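Local coordinates for protein probable ATP-dependent kinase TDA10 (Saccharomyces cerevisiae, PDB 1ODF) that probably binds ATP and transfers a phosphate from it to a substrate not yet identified, as a kinase that closely resembles bacterial pantothenate kinase in structure, at residues 44-47 and 48-52; 11-14 and 15-19; 273-276 and 277-281; 159-162 and 163-167. All coordinates share one frame; numbering follows the deposited sequence. Where two conformers were deposited one is given.

Interaction 1: residues 44-47 and 48-52; sequences KSFT and SIQIY. With SO4 (sulfate ion), chain B.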
# COMPACT_ATOMS: atom_id res chain seq x y z
N LYS A 44 8.48 3.88 2.53
CA LYS A 44 7.65 2.90 3.24
C LYS A 44 7.88 1.48 2.73
O LYS A 44 7.81 0.51 3.50
CB LYS A 44 6.16 3.29 3.11
CG LYS A 44 5.68 3.54 1.68
CD LYS A 44 4.76 2.44 1.17
CE LYS A 44 4.68 2.47 -0.35
NZ LYS A 44 4.40 3.84 -0.87
N SER A 45 8.16 1.34 1.44
CA SER A 45 8.41 0.02 0.87
C SER A 45 9.64 -0.62 1.48
O SER A 45 9.60 -1.78 1.91
CB SER A 45 8.58 0.12 -0.64
OG SER A 45 7.39 0.57 -1.24
N PHE A 46 10.74 0.13 1.52
CA PHE A 46 11.97 -0.37 2.09
C PHE A 46 11.75 -0.69 3.58
O PHE A 46 12.20 -1.73 4.08
CB PHE A 46 13.09 0.66 1.94
CG PHE A 46 14.40 0.26 2.58
CD1 PHE A 46 15.20 -0.72 2.00
CD2 PHE A 46 14.82 0.86 3.76
CE1 PHE A 46 16.40 -1.10 2.60
CE2 PHE A 46 16.03 0.49 4.36
CZ PHE A 46 16.82 -0.49 3.78
N THR A 47 11.05 0.20 4.29
CA THR A 47 10.80 -0.02 5.71
C THR A 47 10.00 -1.31 5.98
O THR A 47 10.31 -2.05 6.93
CB THR A 47 10.06 1.18 6.33
OG1 THR A 47 10.81 2.38 6.10
CG2 THR A 47 9.89 0.99 7.83
N SER A 48 8.98 -1.56 5.16
CA SER A 48 8.16 -2.77 5.32
C SER A 48 9.00 -4.02 5.10
O SER A 48 8.86 -5.02 5.82
CB SER A 48 6.97 -2.75 4.35
OG SER A 48 7.38 -2.84 2.99
N ILE A 49 9.89 -3.97 4.11
CA ILE A 49 10.77 -5.09 3.81
C ILE A 49 11.71 -5.36 5.00
O ILE A 49 11.96 -6.52 5.36
CB ILE A 49 11.61 -4.83 2.52
CG1 ILE A 49 10.70 -4.91 1.29
CG2 ILE A 49 12.71 -5.85 2.38
CD1 ILE A 49 10.12 -6.29 1.03
N GLN A 50 12.23 -4.29 5.59
CA GLN A 50 13.12 -4.42 6.74
C GLN A 50 12.39 -5.09 7.90
O GLN A 50 12.95 -5.92 8.61
CB GLN A 50 13.62 -3.05 7.19
CG GLN A 50 14.67 -2.43 6.29
CD GLN A 50 15.13 -1.08 6.81
OE1 GLN A 50 14.37 -0.11 6.80
NE2 GLN A 50 16.37 -1.01 7.26
N ILE A 51 11.13 -4.72 8.10
CA ILE A 51 10.34 -5.27 9.18
C ILE A 51 10.10 -6.76 8.91
O ILE A 51 10.19 -7.59 9.83
CB ILE A 51 9.00 -4.52 9.33
CG1 ILE A 51 9.27 -3.11 9.87
CG2 ILE A 51 8.07 -5.26 10.27
CD1 ILE A 51 10.09 -3.10 11.15
N TYR A 52 9.82 -7.10 7.65
CA TYR A 52 9.60 -8.49 7.26
C TYR A 52 10.80 -9.29 7.74
O TYR A 52 10.66 -10.26 8.47
CB TYR A 52 9.50 -8.60 5.74
CG TYR A 52 9.30 -10.02 5.22
CD1 TYR A 52 10.04 -10.50 4.14
CD2 TYR A 52 8.33 -10.86 5.77
CE1 TYR A 52 9.83 -11.78 3.62
CE2 TYR A 52 8.10 -12.14 5.26
CZ TYR A 52 8.86 -12.59 4.18
OH TYR A 52 8.64 -13.85 3.66
S SO4 B . 8.63 3.99 -1.68
O1 SO4 B . 9.54 5.12 -1.37
O2 SO4 B . 7.64 4.42 -2.68
O3 SO4 B . 9.41 2.88 -2.22
O4 SO4 B . 7.95 3.55 -0.44
O HOH W 1 13.31 2.42 6.69
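K44 O accepts the amide of S48, 2.9 Å from S48 N, and so opens the regular i to i+4 bonding of helix 44-59. The K44 side chain does not follow the helix: bent at chi2 and chi4, it curls past the sulfate, with CG 3.1 Å from sulfate O4, and NZ is held by the carbonyl of G38. S45 faces both ways. Its N gives a nearly straight bond (167°) to sulfate O4, while its O takes two donors from the same face of its carbonyl plane, the amide of I49 and, at 2.7 Å from S45 O, the hydroxyl OG of S48; that hydroxyl also bonds to Y67. K44 and S45 belong to the predicted ATP site, a Walker A P-loop running from strand 32-37 into this helix; the amides of G41 and G43 bind the sulfate too, which probably marks a phosphate position. Next, F46 offers a ring face to Q50, one turn further along; the CH-pi contact from Q50 CG holds for one of two modelled Q50 conformers and is therefore doubtful. With OG1 beside its own backbone N (chi1 -56°), T47 bonds back to the carbonyl of G43 and also meets a water, 2.6 Å from T47 OG1, which in that same conformer donates to Q50 OE1. T47 O accepts the amide of I51.

Interaction 2: residues 11-14 and 15-19; sequences YTIE and FLDKY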
# COMPACT_ATOMS: atom_id res chain seq x y z
N TYR A 11 11.71 3.84 15.08
CA TYR A 11 10.39 4.03 15.65
C TYR A 11 9.48 2.85 15.33
O TYR A 11 8.73 2.39 16.19
CB TYR A 11 9.76 5.31 15.12
CG TYR A 11 10.35 6.56 15.73
CD1 TYR A 11 11.15 7.42 14.97
CD2 TYR A 11 10.11 6.89 17.06
CE1 TYR A 11 11.70 8.56 15.53
CE2 TYR A 11 10.65 8.03 17.63
CZ TYR A 11 11.44 8.86 16.86
OH TYR A 11 11.97 10.00 17.42
N THR A 12 9.55 2.37 14.10
CA THR A 12 8.71 1.26 13.68
C THR A 12 8.98 -0.03 14.48
O THR A 12 8.05 -0.68 14.92
CB THR A 12 8.88 1.00 12.18
OG1 THR A 12 8.52 2.18 11.44
CG2 THR A 12 7.98 -0.15 11.74
N ILE A 13 10.26 -0.36 14.66
CA ILE A 13 10.66 -1.55 15.40
C ILE A 13 10.24 -1.41 16.86
O ILE A 13 9.78 -2.36 17.49
CB ILE A 13 12.20 -1.77 15.34
CG1 ILE A 13 12.62 -2.18 13.93
CG2 ILE A 13 12.63 -2.82 16.37
CD1 ILE A 13 14.11 -2.42 13.77
N GLU A 14 10.43 -0.21 17.39
CA GLU A 14 10.06 0.11 18.75
C GLU A 14 8.57 -0.19 18.94
O GLU A 14 8.17 -0.93 19.84
CB GLU A 14 10.36 1.59 18.99
CG GLU A 14 9.82 2.20 20.27
CD GLU A 14 10.20 3.67 20.40
OE1 GLU A 14 11.41 3.96 20.46
OE2 GLU A 14 9.28 4.52 20.43
N PHE A 15 7.76 0.38 18.05
CA PHE A 15 6.32 0.20 18.07
C PHE A 15 5.91 -1.28 17.93
O PHE A 15 5.09 -1.77 18.70
CB PHE A 15 5.71 1.05 16.94
CG PHE A 15 4.27 0.71 16.61
CD1 PHE A 15 3.97 0.00 15.44
CD2 PHE A 15 3.23 1.13 17.43
CE1 PHE A 15 2.63 -0.27 15.10
CE2 PHE A 15 1.89 0.86 17.09
CZ PHE A 15 1.59 0.17 15.93
N LEU A 16 6.48 -1.98 16.96
CA LEU A 16 6.12 -3.37 16.73
C LEU A 16 6.62 -4.35 17.78
O LEU A 16 5.94 -5.34 18.08
CB LEU A 16 6.56 -3.82 15.34
CG LEU A 16 5.79 -3.18 14.18
CD1 LEU A 16 6.31 -3.71 12.84
CD2 LEU A 16 4.29 -3.47 14.34
N ASP A 17 7.80 -4.09 18.34
CA ASP A 17 8.37 -4.98 19.36
C ASP A 17 7.57 -4.94 20.65
O ASP A 17 7.74 -5.78 21.53
CB ASP A 17 9.84 -4.62 19.64
CG ASP A 17 10.79 -5.21 18.61
OD1 ASP A 17 10.33 -5.91 17.68
OD2 ASP A 17 12.01 -4.96 18.74
N LYS A 18 6.70 -3.94 20.77
CA LYS A 18 5.86 -3.83 21.95
C LYS A 18 4.50 -4.47 21.64
O LYS A 18 4.01 -5.33 22.39
CB LYS A 18 5.63 -2.37 22.35
CG LYS A 18 4.43 -2.18 23.28
CD LYS A 18 4.21 -0.73 23.70
CE LYS A 18 2.88 -0.55 24.45
NZ LYS A 18 2.77 -1.38 25.69
N TYR A 19 3.91 -4.05 20.53
CA TYR A 19 2.59 -4.54 20.17
C TYR A 19 2.43 -5.97 19.66
O TYR A 19 1.42 -6.61 19.96
CB TYR A 19 1.91 -3.56 19.22
CG TYR A 19 1.47 -2.29 19.92
CD1 TYR A 19 2.32 -1.19 20.04
CD2 TYR A 19 0.20 -2.21 20.51
CE1 TYR A 19 1.93 -0.04 20.74
CE2 TYR A 19 -0.20 -1.08 21.21
CZ TYR A 19 0.67 0.00 21.32
OH TYR A 19 0.25 1.12 22.01
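D17 lies alongside I13, one helical turn earlier, the two side chains keeping company as they leave the helix. Starting at CB, the aspartate passes close to the backbone: D17 CB is 3.1 Å from I13 O, the same oxygen that accepts the amide of D17, with D17 N to I13 O at 2.8 Å. CG, set beside its own backbone N by a chi1 of -82°, remains near that carbonyl and begins to meet the isoleucine. At the end the carboxylate divides its duties. OD2 rests against the methyl branch of I13, D17 OD2 to I13 CG2 being 3.3 Å, whereas OD1 takes a hydrogen bond from H54 of helix 44-59, with K58 as a long, weak ionic partner. With an alanine here H54 would probably lose its acceptor and the I13 methyl its carboxylate neighbour, weakening the tie between the two helices. T12 and L16 repeat the side-by-side pattern with purely apolar atoms, T12 CG2 to L16 CD1 at 4.1 Å, and T12 O accepts the amide of L16 in a bond of 163° at the hydrogen. Y11 O does the same for F15 N. The turn slackens after this, K18 N to E14 O being weak at 3.5 Å. Helix 8-24 thus packs on the central sheet and on its neighbour: T12, I13 and L16 meet I51 of helix 44-59, T12 and F15 rest on I207 of strand 204-211, and Y11 and F15 reach strands 269-275 and 281-287.

Interaction 3: residues 273-276 and 277-281; sequences LGID and SNRNV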
# COMPACT_ATOMS: atom_id res chain seq x y z
N LEU A 273 4.08 8.56 11.43
CA LEU A 273 5.37 9.22 11.35
C LEU A 273 5.34 10.34 10.33
O LEU A 273 4.95 10.14 9.17
CB LEU A 273 6.46 8.22 10.94
CG LEU A 273 6.73 6.96 11.76
CD1 LEU A 273 7.87 6.20 11.11
CD2 LEU A 273 7.07 7.32 13.19
N GLY A 274 5.75 11.53 10.77
CA GLY A 274 5.79 12.67 9.87
C GLY A 274 7.22 12.85 9.42
O GLY A 274 8.11 12.98 10.26
N ILE A 275 7.46 12.84 8.11
CA ILE A 275 8.82 12.99 7.61
C ILE A 275 8.94 14.14 6.61
O ILE A 275 7.97 14.49 5.94
CB ILE A 275 9.34 11.71 6.93
CG1 ILE A 275 8.63 11.50 5.59
CG2 ILE A 275 9.09 10.52 7.84
CD1 ILE A 275 9.16 10.32 4.79
N ASP A 276 10.14 14.70 6.53
CA ASP A 276 10.42 15.82 5.63
C ASP A 276 11.07 15.37 4.32
O ASP A 276 11.31 14.17 4.11
CB ASP A 276 11.33 16.83 6.32
CG ASP A 276 12.72 16.27 6.63
OD1 ASP A 276 13.47 16.95 7.38
OD2 ASP A 276 13.07 15.18 6.14
N SER A 277 11.36 16.33 3.45
CA SER A 277 11.99 16.07 2.16
C SER A 277 13.13 15.05 2.25
O SER A 277 13.25 14.17 1.40
CB SER A 277 12.52 17.37 1.56
OG SER A 277 11.52 18.37 1.57
N ASN A 278 13.97 15.18 3.27
CA ASN A 278 15.09 14.25 3.44
C ASN A 278 14.70 12.97 4.17
O ASN A 278 15.56 12.25 4.67
CB ASN A 278 16.23 14.92 4.22
CG ASN A 278 17.03 15.88 3.37
OD1 ASN A 278 18.07 16.39 3.80
ND2 ASN A 278 16.56 16.14 2.15
N ARG A 279 13.40 12.70 4.22
CA ARG A 279 12.88 11.52 4.90
C ARG A 279 13.22 11.56 6.38
O ARG A 279 13.31 10.52 7.03
CB ARG A 279 13.46 10.23 4.29
CG ARG A 279 13.71 10.30 2.80
CD ARG A 279 12.45 10.58 2.00
NE ARG A 279 12.76 10.94 0.62
CZ ARG A 279 13.44 10.17 -0.23
NH1 ARG A 279 13.90 8.98 0.16
NH2 ARG A 279 13.68 10.59 -1.46
N ASN A 280 13.41 12.77 6.91
CA ASN A 280 13.72 12.94 8.33
C ASN A 280 12.43 13.09 9.14
O ASN A 280 11.52 13.82 8.75
CB ASN A 280 14.59 14.19 8.55
CG ASN A 280 16.03 13.99 8.13
OD1 ASN A 280 16.72 13.08 8.61
ND2 ASN A 280 16.51 14.85 7.23
N VAL A 281 12.38 12.40 10.28
CA VAL A 281 11.21 12.44 11.16
C VAL A 281 11.14 13.71 12.01
O VAL A 281 12.07 14.01 12.77
CB VAL A 281 11.21 11.24 12.12
CG1 VAL A 281 10.00 11.31 13.04
CG2 VAL A 281 11.23 9.94 11.34
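D276 turns its carboxylate onto N280 inside a beta hairpin, where a type I turn from D276 to R279 begins the connection between strands 269-275 and 281-287 at the edge of the central sheet. CG sits between the backbone N and the carbonyl carbon (chi1 65°), a setting that brings OD2 to the amide of N280, at 2.6 Å from D276 OD2 to N280 N. The amide arrives from above the carboxylate plane, 40° out of it. The asparagine side chain crosses the aspartate at a slant, carboxylate and amide planes 79° apart. In return N280 O accepts the amide of D276, and the turn itself is closed by R279 N on D276 O, again from above the carbonyl plane. Flanking the turn, I275 and V281 form an antiparallel non-hydrogen-bonded pair, their side chains crossing on one face of the sheet; both also touch V8 of helix 8-24. R279 makes a cation-pi contact with W220, and S277 O accepts the indole N-H of the same tryptophan. Between the paired isoleucine and valine the nearest side-chain carbons are I275 CG2 and V281 CG2, 4.1 Å apart.

Interaction 4: residues 159-162 and 163-167; sequences EGWF and LGFNP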
# COMPACT_ATOMS: atom_id res chain seq x y z
N GLU A 159 1.65 -3.70 2.05
CA GLU A 159 2.05 -2.31 1.92
C GLU A 159 1.65 -1.70 0.58
O GLU A 159 1.67 -2.37 -0.45
CB GLU A 159 3.56 -2.18 2.10
CG GLU A 159 4.39 -2.74 0.95
CD GLU A 159 4.57 -1.75 -0.20
OE1 GLU A 159 4.96 -2.21 -1.30
OE2 GLU A 159 4.35 -0.53 -0.02
N GLY A 160 1.29 -0.41 0.63
CA GLY A 160 0.89 0.32 -0.55
C GLY A 160 0.85 1.81 -0.24
O GLY A 160 0.81 2.21 0.93
N TRP A 161 0.85 2.64 -1.28
CA TRP A 161 0.82 4.09 -1.11
C TRP A 161 -0.57 4.63 -0.78
O TRP A 161 -0.69 5.77 -0.33
CB TRP A 161 1.35 4.80 -2.38
CG TRP A 161 0.50 4.57 -3.58
CD1 TRP A 161 0.58 3.53 -4.46
CD2 TRP A 161 -0.64 5.34 -3.97
NE1 TRP A 161 -0.46 3.59 -5.37
CE2 TRP A 161 -1.22 4.70 -5.09
CE3 TRP A 161 -1.23 6.51 -3.48
CZ2 TRP A 161 -2.36 5.18 -5.72
CZ3 TRP A 161 -2.37 6.99 -4.11
CH2 TRP A 161 -2.92 6.33 -5.21
N PHE A 162 -1.61 3.82 -0.99
CA PHE A 162 -2.98 4.25 -0.69
C PHE A 162 -3.74 3.38 0.32
O PHE A 162 -4.96 3.49 0.46
CB PHE A 162 -3.78 4.34 -2.00
CG PHE A 162 -4.02 3.00 -2.65
CD1 PHE A 162 -5.19 2.28 -2.40
CD2 PHE A 162 -3.08 2.46 -3.53
CE1 PHE A 162 -5.42 1.04 -3.01
CE2 PHE A 162 -3.30 1.22 -4.15
CZ PHE A 162 -4.48 0.50 -3.89
N LEU A 163 -3.03 2.52 1.03
CA LEU A 163 -3.68 1.67 2.01
C LEU A 163 -4.25 2.52 3.15
O LEU A 163 -3.55 3.36 3.73
CB LEU A 163 -2.69 0.65 2.58
CG LEU A 163 -2.00 -0.32 1.62
CD1 LEU A 163 -1.26 -1.38 2.42
CD2 LEU A 163 -3.02 -0.98 0.71
N GLY A 164 -5.53 2.32 3.45
CA GLY A 164 -6.14 3.09 4.51
C GLY A 164 -7.08 4.17 4.00
O GLY A 164 -7.94 4.64 4.75
N PHE A 165 -6.91 4.58 2.74
CA PHE A 165 -7.78 5.60 2.16
C PHE A 165 -9.20 5.04 2.10
O PHE A 165 -9.39 3.86 1.79
CB PHE A 165 -7.33 5.96 0.74
CG PHE A 165 -6.00 6.67 0.67
CD1 PHE A 165 -5.21 6.82 1.80
CD2 PHE A 165 -5.52 7.14 -0.56
CE1 PHE A 165 -3.95 7.43 1.72
CE2 PHE A 165 -4.27 7.74 -0.66
CZ PHE A 165 -3.48 7.89 0.49
N ASN A 166 -10.18 5.88 2.38
CA ASN A 166 -11.57 5.43 2.34
C ASN A 166 -12.41 6.22 1.35
O ASN A 166 -12.29 7.45 1.23
CB ASN A 166 -12.20 5.50 3.74
CG ASN A 166 -11.57 4.51 4.72
OD1 ASN A 166 -11.45 3.32 4.43
ND2 ASN A 166 -11.16 5.00 5.88
N PRO A 167 -13.28 5.52 0.62
CA PRO A 167 -14.15 6.15 -0.37
C PRO A 167 -15.10 7.19 0.20
O PRO A 167 -15.55 7.08 1.35
CB PRO A 167 -14.89 4.96 -0.98
CG PRO A 167 -14.91 3.95 0.13
CD PRO A 167 -13.51 4.06 0.68
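F162 and F165 share the hydrogen bond across this contact: F165 N donates to F162 O at 3.2 Å, closing a type II beta turn, with the donor 41° out of the carbonyl plane. G164 carries a positive phi of 105°, where a CB would jam against the preceding carbonyl oxygen. Aromatic contacts follow the same pair. With CG beside its own backbone N (chi1 -67°), F165 swings its ring back over the turn, and F162 CA stands above the ring's centre, 3.7 Å from the F165 centroid, as a CH-pi contact. A leucine in place of this F165 ring would probably lose the flat cover over F162 and leave a gap against W161. Apolar packing fills the rest: F162 CB is 3.6 Å from F165 CD2, and the W161 and F165 side chains cross at about a right angle, W161 CZ3 to F165 CE2 at 4.0 Å. The L163 side chain packs on the strand backbone, its CD1 3.3 Å from G160 N. Y248 and Y252 meet W161 edge-to-face, Y192 does so with F162, and F259 meets the F165 ring. The turn lies just beyond strand 155-160 of the P-loop kinase sheet, whose E159 side chain touches K44 of the predicted ATP site.

How the interactions relate
Along the chain the order is interaction 2, interaction 1, interaction 4 and interaction 3. Interactions 1 and 2 lie on neighbouring helices, 44-59 and 8-24, their centres about 13 Å apart, and meet where I51 CG2 comes 3.5 Å from L16 CD1. Interactions 3 and 4 leave two strands of one mixed sheet, 269-275 and 155-160, with centres about 19 Å apart and no touch. Interaction 2 meets interaction 3 through Y11 and L273, while interaction 1 meets interaction 4 where K44 and S45 approach E159. Helix 8-24 therefore bridges the hairpin and the P-loop helix, and the predicted ATP site includes the start of interaction 1, with E159 of interaction 4 beside it.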